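Local coordinates for fiber protein 2 (PDB 2VTW) that forms the short fibre spikes of fowl adenovirus 1, with a trimeric C-terminal head that probably attaches the virion to a host receptor, at residues Gly19-Gly31 with Pro61-Val74. Residues are numbered along the deposited sequence; the frame is centred on the assembly and turned at random.
Sequences GNFVSSSNNPFNG and PTGAVNENARYFTV
Val22 and Thr73 form an antiparallel hydrogen-bonded pair. Thr73 N reaches Val22 O at 3.0 Å, while the return bond from Val22 N to Thr73 O is weak. One step on, Ser23 faces Phe72 in a non-hydrogen-bonded pair, and Ser24 N then donates to Tyr71 O.

Aromatic and aliphatic side chains meet on the face of the sheet that bears Ser23 and Phe72. Phe29 turns its edge onto the face of Phe72, CZ leading, with the ring planes 83° apart; a chi1 of 72° puts Phe72 CG between its own backbone N and carbonyl carbon, with a face of the ring toward Phe29 CZ. Val74 CG2 sits over one face of the Phe21 ring, 3.5 Å from the centroid, a CH-pi contact. Phe171 stacks on Phe72 as well, from the next strand, 163-173.

In this receptor-binding head, strands 19-23 and 28-31 form a beta hairpin closed by a type I turn from Ser23 to Asn26, and the short helix 64-67 packs beside that turn.

Side-chain hydrogen bonds join turn and helix. Ser25 OG donates to Val65 O at a short 2.5 Å. Asn27 ND2 gives a nearly straight bond (167°) to Asn66 OD1, 2.6 Å away, and the other N-H of Asn27 ND2 goes to a water that also meets Ser23 OG and donates to Asn66 O. Ser23 OG further accepts from Ser25 N, an ST turn, while Pro61 CG rests 3.4 Å from Asn27 OD1.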
ATOM      1  N   GLY A  19       6.540 -16.834 -18.139  1.00 31.96           N
ATOM      2  CA  GLY A  19       5.915 -15.541 -18.344  1.00 30.95           C
ATOM      3  C   GLY A  19       6.470 -14.835 -19.562  1.00 30.24           C
ATOM      4  O   GLY A  19       7.666 -14.920 -19.829  1.00 29.54           O
ATOM      5  N   ASN A  20       5.589 -14.167 -20.309  1.00 29.67           N
ATOM      6  CA  ASN A  20       5.968 -13.404 -21.497  0.50 29.96           C
ATOM      7  C   ASN A  20       5.905 -11.922 -21.172  1.00 30.01           C
ATOM      8  O   ASN A  20       4.821 -11.320 -21.185  1.00 30.27           O
ATOM      9  CB  ASN A  20       5.025 -13.685 -22.680  0.50 30.01           C
ATOM     10  CG  ASN A  20       5.073 -15.117 -23.154  0.50 30.20           C
ATOM     11  OD1 ASN A  20       6.117 -15.764 -23.121  0.50 30.54           O
ATOM     12  ND2 ASN A  20       3.930 -15.622 -23.612  0.50 32.63           N
ATOM     13  N   PHE A  21       7.059 -11.326 -20.882  1.00 29.22           N
ATOM     14  CA  PHE A  21       7.122  -9.929 -20.498  1.00 29.12           C
ATOM     15  C   PHE A  21       7.736  -9.149 -21.641  1.00 29.02           C
ATOM     16  O   PHE A  21       8.396  -9.722 -22.503  1.00 29.42           O
ATOM     17  CB  PHE A  21       7.937  -9.792 -19.189  1.00 28.35           C
ATOM     18  CG  PHE A  21       7.496 -10.748 -18.081  1.00 27.50           C
ATOM     19  CD1 PHE A  21       6.171 -11.134 -17.952  1.00 25.48           C
ATOM     20  CD2 PHE A  21       8.408 -11.228 -17.155  1.00 28.22           C
ATOM     21  CE1 PHE A  21       5.761 -12.014 -16.961  1.00 26.93           C
ATOM     22  CE2 PHE A  21       8.004 -12.092 -16.138  1.00 27.68           C
ATOM     23  CZ  PHE A  21       6.673 -12.487 -16.043  1.00 27.68           C
ATOM     24  N   VAL A  22       7.528  -7.846 -21.668  1.00 28.93           N
ATOM     25  CA  VAL A  22       8.036  -7.058 -22.767  1.00 29.35           C
ATOM     26  C   VAL A  22       8.734  -5.792 -22.278  1.00 30.04           C
ATOM     27  O   VAL A  22       8.222  -5.108 -21.387  1.00 29.79           O
ATOM     28  CB  VAL A  22       6.895  -6.676 -23.741  1.00 28.98           C
ATOM     29  CG1 VAL A  22       7.457  -5.992 -24.972  1.00 27.63           C
ATOM     30  CG2 VAL A  22       6.080  -7.895 -24.102  1.00 27.05           C
ATOM     31  N   SER A  23       9.888  -5.491 -22.882  1.00 30.24           N
ATOM     32  CA  SER A  23      10.690  -4.320 -22.558  1.00 30.97           C
ATOM     33  C   SER A  23      10.131  -3.084 -23.251  1.00 31.51           C
ATOM     34  O   SER A  23       9.422  -3.198 -24.254  1.00 31.61           O
ATOM     35  CB  SER A  23      12.144  -4.529 -23.006  1.00 30.88           C
ATOM     36  OG  SER A  23      12.383  -3.953 -24.298  1.00 32.60           O
ATOM     37  N   SER A  24      10.492  -1.905 -22.757  1.00 32.16           N
ATOM     38  CA  SER A  24      10.009  -0.649 -23.342  1.00 33.55           C
ATOM     39  C   SER A  24      10.456  -0.416 -24.789  1.00 34.41           C
ATOM     40  O   SER A  24       9.971   0.516 -25.449  1.00 34.34           O
ATOM     41  CB  SER A  24      10.403   0.555 -22.480  1.00 33.37           C
ATOM     42  OG  SER A  24      11.800   0.612 -22.273  1.00 33.82           O
ATOM     43  N   SER A  25      11.379  -1.253 -25.272  1.00 35.71           N
ATOM     44  CA  SER A  25      11.840  -1.200 -26.681  1.00 36.43           C
ATOM     45  C   SER A  25      11.162  -2.251 -27.571  1.00 36.72           C
ATOM     46  O   SER A  25      11.572  -2.458 -28.711  1.00 37.45           O
ATOM     47  CB  SER A  25      13.364  -1.324 -26.753  1.00 36.60           C
ATOM     48  OG  SER A  25      13.947  -0.072 -26.438  1.00 37.74           O
ATOM     49  N   ASN A  26      10.122  -2.880 -27.028  1.00 36.99           N
ATOM     50  CA  ASN A  26       9.262  -3.847 -27.720  1.00 37.16           C
ATOM     51  C   ASN A  26       9.881  -5.220 -27.936  1.00 37.57           C
ATOM     52  O   ASN A  26       9.408  -6.006 -28.760  1.00 37.97           O
ATOM     53  CB  ASN A  26       8.682  -3.252 -29.006  1.00 37.49           C
ATOM     54  CG  ASN A  26       7.540  -2.294 -28.717  1.00 37.84           C
ATOM     55  OD1 ASN A  26       6.489  -2.710 -28.226  1.00 38.22           O
ATOM     56  ND2 ASN A  26       7.746  -1.011 -28.995  1.00 38.87           N
ATOM     57  N   ASN A  27      10.899  -5.540 -27.148  1.00 37.49           N
ATOM     58  CA  ASN A  27      11.502  -6.870 -27.195  1.00 37.12           C
ATOM     59  C   ASN A  27      10.894  -7.710 -26.098  1.00 36.73           C
ATOM     60  O   ASN A  27      10.955  -7.321 -24.932  1.00 36.31           O
ATOM     61  CB  ASN A  27      13.027  -6.773 -27.044  1.00 37.26           C
ATOM     62  CG  ASN A  27      13.646  -5.879 -28.106  1.00 38.23           C
ATOM     63  OD1 ASN A  27      13.527  -6.144 -29.306  1.00 40.81           O
ATOM     64  ND2 ASN A  27      14.278  -4.794 -27.675  1.00 39.14           N
ATOM     65  N   PRO A  28      10.240  -8.829 -26.461  1.00 36.39           N
ATOM     66  CA  PRO A  28       9.778  -9.746 -25.430  1.00 36.11           C
ATOM     67  C   PRO A  28      10.908 -10.515 -24.792  1.00 35.81           C
ATOM     68  O   PRO A  28      12.012 -10.570 -25.336  1.00 36.48           O
ATOM     69  CB  PRO A  28       8.861 -10.725 -26.188  1.00 36.35           C
ATOM     70  CG  PRO A  28       8.599 -10.105 -27.481  1.00 36.76           C
ATOM     71  CD  PRO A  28       9.803  -9.268 -27.795  1.00 36.91           C
ATOM     72  N   PHE A  29      10.612 -11.122 -23.653  1.00 34.72           N
ATOM     73  CA  PHE A  29      11.562 -11.959 -22.962  1.00 34.29           C
ATOM     74  C   PHE A  29      10.782 -12.785 -21.978  1.00 33.24           C
ATOM     75  O   PHE A  29       9.589 -12.579 -21.798  1.00 33.20           O
ATOM     76  CB  PHE A  29      12.663 -11.122 -22.265  1.00 33.82           C
ATOM     77  CG  PHE A  29      12.150 -10.208 -21.159  1.00 33.97           C
ATOM     78  CD1 PHE A  29      12.152 -10.636 -19.831  1.00 33.04           C
ATOM     79  CD2 PHE A  29      11.667  -8.925 -21.453  1.00 33.48           C
ATOM     80  CE1 PHE A  29      11.686  -9.812 -18.800  1.00 33.14           C
ATOM     81  CE2 PHE A  29      11.195  -8.095 -20.426  1.00 33.03           C
ATOM     82  CZ  PHE A  29      11.223  -8.544 -19.095  1.00 32.54           C
ATOM     83  N   ASN A  30      11.459 -13.722 -21.340  1.00 32.76           N
ATOM     84  CA  ASN A  30      10.805 -14.625 -20.431  1.00 32.58           C
ATOM     85  C   ASN A  30      11.284 -14.472 -18.974  1.00 32.42           C
ATOM     86  O   ASN A  30      12.466 -14.292 -18.712  1.00 33.22           O
ATOM     87  CB  ASN A  30      11.006 -16.044 -20.939  1.00 33.28           C
ATOM     88  CG  ASN A  30      10.427 -16.230 -22.333  1.00 35.58           C
ATOM     89  OD1 ASN A  30      11.162 -16.474 -23.299  1.00 37.48           O
ATOM     90  ND2 ASN A  30       9.099 -16.049 -22.456  1.00 37.34           N
ATOM     91  N   GLY A  31      10.349 -14.559 -18.040  1.00 31.07           N
ATOM     92  CA  GLY A  31      10.659 -14.438 -16.621  1.00 29.79           C
ATOM     93  C   GLY A  31       9.769 -15.363 -15.843  1.00 28.51           C
ATOM     94  O   GLY A  31       8.745 -15.796 -16.359  1.00 28.41           O
ATOM     95  N   PRO A  61      18.517  -8.488 -28.424  1.00 51.18           N
ATOM     96  CA  PRO A  61      19.074  -7.707 -29.525  1.00 51.76           C
ATOM     97  C   PRO A  61      20.070  -6.659 -29.050  1.00 52.33           C
ATOM     98  O   PRO A  61      19.825  -5.974 -28.054  1.00 52.52           O
ATOM     99  CB  PRO A  61      17.847  -7.002 -30.138  1.00 51.69           C
ATOM    100  CG  PRO A  61      16.655  -7.490 -29.392  1.00 51.76           C
ATOM    101  CD  PRO A  61      17.059  -8.660 -28.561  1.00 51.25           C
ATOM    102  N   THR A  62      21.175  -6.538 -29.779  1.00 52.97           N
ATOM    103  CA  THR A  62      22.110  -5.440 -29.592  1.00 53.36           C
ATOM    104  C   THR A  62      21.497  -4.168 -30.179  1.00 53.69           C
ATOM    105  O   THR A  62      20.420  -4.213 -30.796  1.00 53.66           O
ATOM    106  CB  THR A  62      23.473  -5.720 -30.291  1.00 53.73           C
ATOM    107  OG1 THR A  62      23.313  -5.635 -31.721  1.00 54.12           O
ATOM    108  CG2 THR A  62      24.019  -7.106 -29.906  1.00 54.08           C
ATOM    109  N   GLY A  63      22.197  -3.047 -30.002  1.00 53.87           N
ATOM    110  CA  GLY A  63      21.719  -1.736 -30.431  1.00 54.20           C
ATOM    111  C   GLY A  63      21.420  -0.895 -29.200  1.00 54.64           C
ATOM    112  O   GLY A  63      20.852  -1.397 -28.222  1.00 54.78           O
ATOM    113  N   ALA A  64      21.806   0.381 -29.244  1.00 54.78           N
ATOM    114  CA  ALA A  64      21.607   1.294 -28.119  1.00 54.68           C
ATOM    115  C   ALA A  64      20.149   1.299 -27.653  1.00 54.74           C
ATOM    116  O   ALA A  64      19.867   1.058 -26.484  1.00 54.75           O
ATOM    117  CB  ALA A  64      22.048   2.706 -28.492  1.00 54.93           C
ATOM    118  N   VAL A  65      19.224   1.544 -28.577  1.00 54.77           N
ATOM    119  CA  VAL A  65      17.796   1.625 -28.228  1.00 54.34           C
ATOM    120  C   VAL A  65      17.266   0.356 -27.537  1.00 53.95           C
ATOM    121  O   VAL A  65      16.388   0.454 -26.682  1.00 54.56           O
ATOM    122  CB  VAL A  65      16.899   1.989 -29.461  1.00 54.68           C
ATOM    123  CG1 VAL A  65      16.765   0.795 -30.434  1.00 54.75           C
ATOM    124  CG2 VAL A  65      15.518   2.491 -28.994  1.00 54.75           C
ATOM    125  N   ASN A  66      17.808  -0.814 -27.878  1.00 52.95           N
ATOM    126  CA  ASN A  66      17.362  -2.077 -27.276  1.00 52.31           C
ATOM    127  C   ASN A  66      18.014  -2.418 -25.932  1.00 51.55           C
ATOM    128  O   ASN A  66      17.348  -2.944 -25.029  1.00 51.18           O
ATOM    129  CB  ASN A  66      17.606  -3.234 -28.239  1.00 52.65           C
ATOM    130  CG  ASN A  66      16.748  -3.143 -29.467  1.00 53.67           C
ATOM    131  OD1 ASN A  66      15.542  -3.409 -29.420  1.00 54.67           O
ATOM    132  ND2 ASN A  66      17.360  -2.757 -30.583  1.00 54.39           N
ATOM    133  N   GLU A  67      19.314  -2.139 -25.829  1.00 50.50           N
ATOM    134  CA  GLU A  67      20.115  -2.460 -24.639  1.00 49.43           C
ATOM    135  C   GLU A  67      19.883  -1.492 -23.481  1.00 47.76           C
ATOM    136  O   GLU A  67      20.095  -1.846 -22.325  1.00 48.09           O
ATOM    137  CB  GLU A  67      21.611  -2.428 -24.979  1.00 49.76           C
ATOM    138  CG  GLU A  67      22.075  -3.436 -26.018  1.00 50.92           C
ATOM    139  CD  GLU A  67      23.461  -3.099 -26.594  1.00 51.45           C
ATOM    140  OE1 GLU A  67      24.266  -2.415 -25.906  1.00 54.12           O
ATOM    141  OE2 GLU A  67      23.741  -3.510 -27.745  1.00 54.48           O
ATOM    142  N   ASN A  68      19.475  -0.270 -23.801  1.00 45.73           N
ATOM    143  CA  ASN A  68      19.308   0.793 -22.809  1.00 44.52           C
ATOM    144  C   ASN A  68      17.878   0.947 -22.270  1.00 42.59           C
ATOM    145  O   ASN A  68      17.587   1.929 -21.583  1.00 42.46           O
ATOM    146  CB  ASN A  68      19.750   2.141 -23.402  1.00 44.62           C
ATOM    147  CG  ASN A  68      21.244   2.191 -23.716  1.00 45.83           C
ATOM    148  OD1 ASN A  68      22.001   1.274 -23.374  1.00 47.41           O
ATOM    149  ND2 ASN A  68      21.673   3.275 -24.378  1.00 45.25           N
ATOM    150  N   ALA A  69      17.000  -0.004 -22.595  1.00 40.49           N
ATOM    151  CA  ALA A  69      15.621   0.005 -22.106  1.00 38.46           C
ATOM    152  C   ALA A  69      15.660  -0.258 -20.596  1.00 36.37           C
ATOM    153  O   ALA A  69      16.358  -1.166 -20.154  1.00 35.40           O
ATOM    154  CB  ALA A  69      14.787  -1.053 -22.828  1.00 37.97           C
ATOM    155  N   ARG A  70      14.954   0.569 -19.818  1.00 34.44           N
ATOM    156  CA  ARG A  70      14.876   0.394 -18.361  1.00 33.09           C
ATOM    157  C   ARG A  70      13.512  -0.140 -17.854  1.00 31.63           C
ATOM    158  O   ARG A  70      13.432  -0.656 -16.728  1.00 31.24           O
ATOM    159  CB  ARG A  70      15.237   1.711 -17.669  1.00 32.88           C
ATOM    160  CG  ARG A  70      16.712   2.077 -17.836  1.00 32.94           C
ATOM    161  CD  ARG A  70      17.117   3.330 -17.099  1.00 33.35           C
ATOM    162  NE  ARG A  70      16.500   4.562 -17.603  1.00 33.29           N
ATOM    163  CZ  ARG A  70      15.548   5.279 -16.988  1.00 34.78           C
ATOM    164  NH1 ARG A  70      15.027   4.919 -15.809  1.00 34.39           N
ATOM    165  NH2 ARG A  70      15.096   6.390 -17.562  1.00 35.38           N
ATOM    166  N   TYR A  71      12.456  -0.027 -18.669  1.00 29.66           N
ATOM    167  CA  TYR A  71      11.096  -0.422 -18.238  1.00 28.86           C
ATOM    168  C   TYR A  71      10.694  -1.756 -18.813  1.00 27.65           C
ATOM    169  O   TYR A  71      11.136  -2.130 -19.883  1.00 27.49           O
ATOM    170  CB  TYR A  71      10.044   0.599 -18.651  1.00 28.03           C
ATOM    171  CG  TYR A  71      10.141   1.970 -18.035  1.00 28.47           C
ATOM    172  CD1 TYR A  71      11.262   2.392 -17.296  1.00 28.31           C
ATOM    173  CD2 TYR A  71       9.129   2.876 -18.231  1.00 26.66           C
ATOM    174  CE1 TYR A  71      11.319   3.669 -16.761  1.00 27.87           C
ATOM    175  CE2 TYR A  71       9.199   4.147 -17.727  1.00 26.65           C
ATOM    176  CZ  TYR A  71      10.276   4.532 -16.982  1.00 27.72           C
ATOM    177  OH  TYR A  71      10.297   5.807 -16.484  1.00 28.68           O
ATOM    178  N   PHE A  72       9.861  -2.485 -18.085  1.00 26.91           N
ATOM    179  CA  PHE A  72       9.198  -3.653 -18.641  1.00 25.63           C
ATOM    180  C   PHE A  72       7.850  -3.901 -17.984  1.00 25.12           C
ATOM    181  O   PHE A  72       7.644  -3.548 -16.806  1.00 24.75           O
ATOM    182  CB  PHE A  72      10.094  -4.892 -18.592  1.00 25.76           C
ATOM    183  CG  PHE A  72      10.317  -5.471 -17.226  1.00 25.18           C
ATOM    184  CD1 PHE A  72       9.423  -6.376 -16.687  1.00 25.10           C
ATOM    185  CD2 PHE A  72      11.473  -5.165 -16.508  1.00 26.25           C
ATOM    186  CE1 PHE A  72       9.630  -6.931 -15.452  1.00 25.80           C
ATOM    187  CE2 PHE A  72      11.700  -5.722 -15.263  1.00 24.84           C
ATOM    188  CZ  PHE A  72      10.787  -6.613 -14.735  1.00 26.50           C
ATOM    189  N   THR A  73       6.939  -4.515 -18.740  1.00 23.65           N
ATOM    190  CA  THR A  73       5.546  -4.672 -18.306  1.00 22.74           C
ATOM    191  C   THR A  73       5.190  -6.132 -18.145  1.00 22.32           C
ATOM    192  O   THR A  73       5.567  -6.983 -18.970  1.00 22.19           O
ATOM    193  CB  THR A  73       4.581  -3.993 -19.291  1.00 21.90           C
ATOM    194  OG1 THR A  73       4.919  -2.609 -19.395  1.00 23.57           O
ATOM    195  CG2 THR A  73       3.104  -4.153 -18.873  1.00 22.77           C
ATOM    196  N   VAL A  74       4.477  -6.410 -17.065  1.00 21.46           N
ATOM    197  CA  VAL A  74       3.845  -7.686 -16.812  1.00 21.01           C
ATOM    198  C   VAL A  74       2.314  -7.439 -16.706  1.00 21.17           C
ATOM    199  O   VAL A  74       1.860  -6.515 -16.015  1.00 20.13           O
ATOM    200  CB  VAL A  74       4.381  -8.326 -15.511  1.00 20.98           C
ATOM    201  CG1 VAL A  74       3.600  -9.621 -15.148  1.00 20.80           C
ATOM    202  CG2 VAL A  74       5.857  -8.631 -15.671  1.00 20.28           C
TER
HETATM  203  O   HOH W   1      14.903  -4.122 -24.915  1.00 40.21           O
HETATM  204  O   HOH W   2      13.270   3.158 -20.713  1.00 33.59           O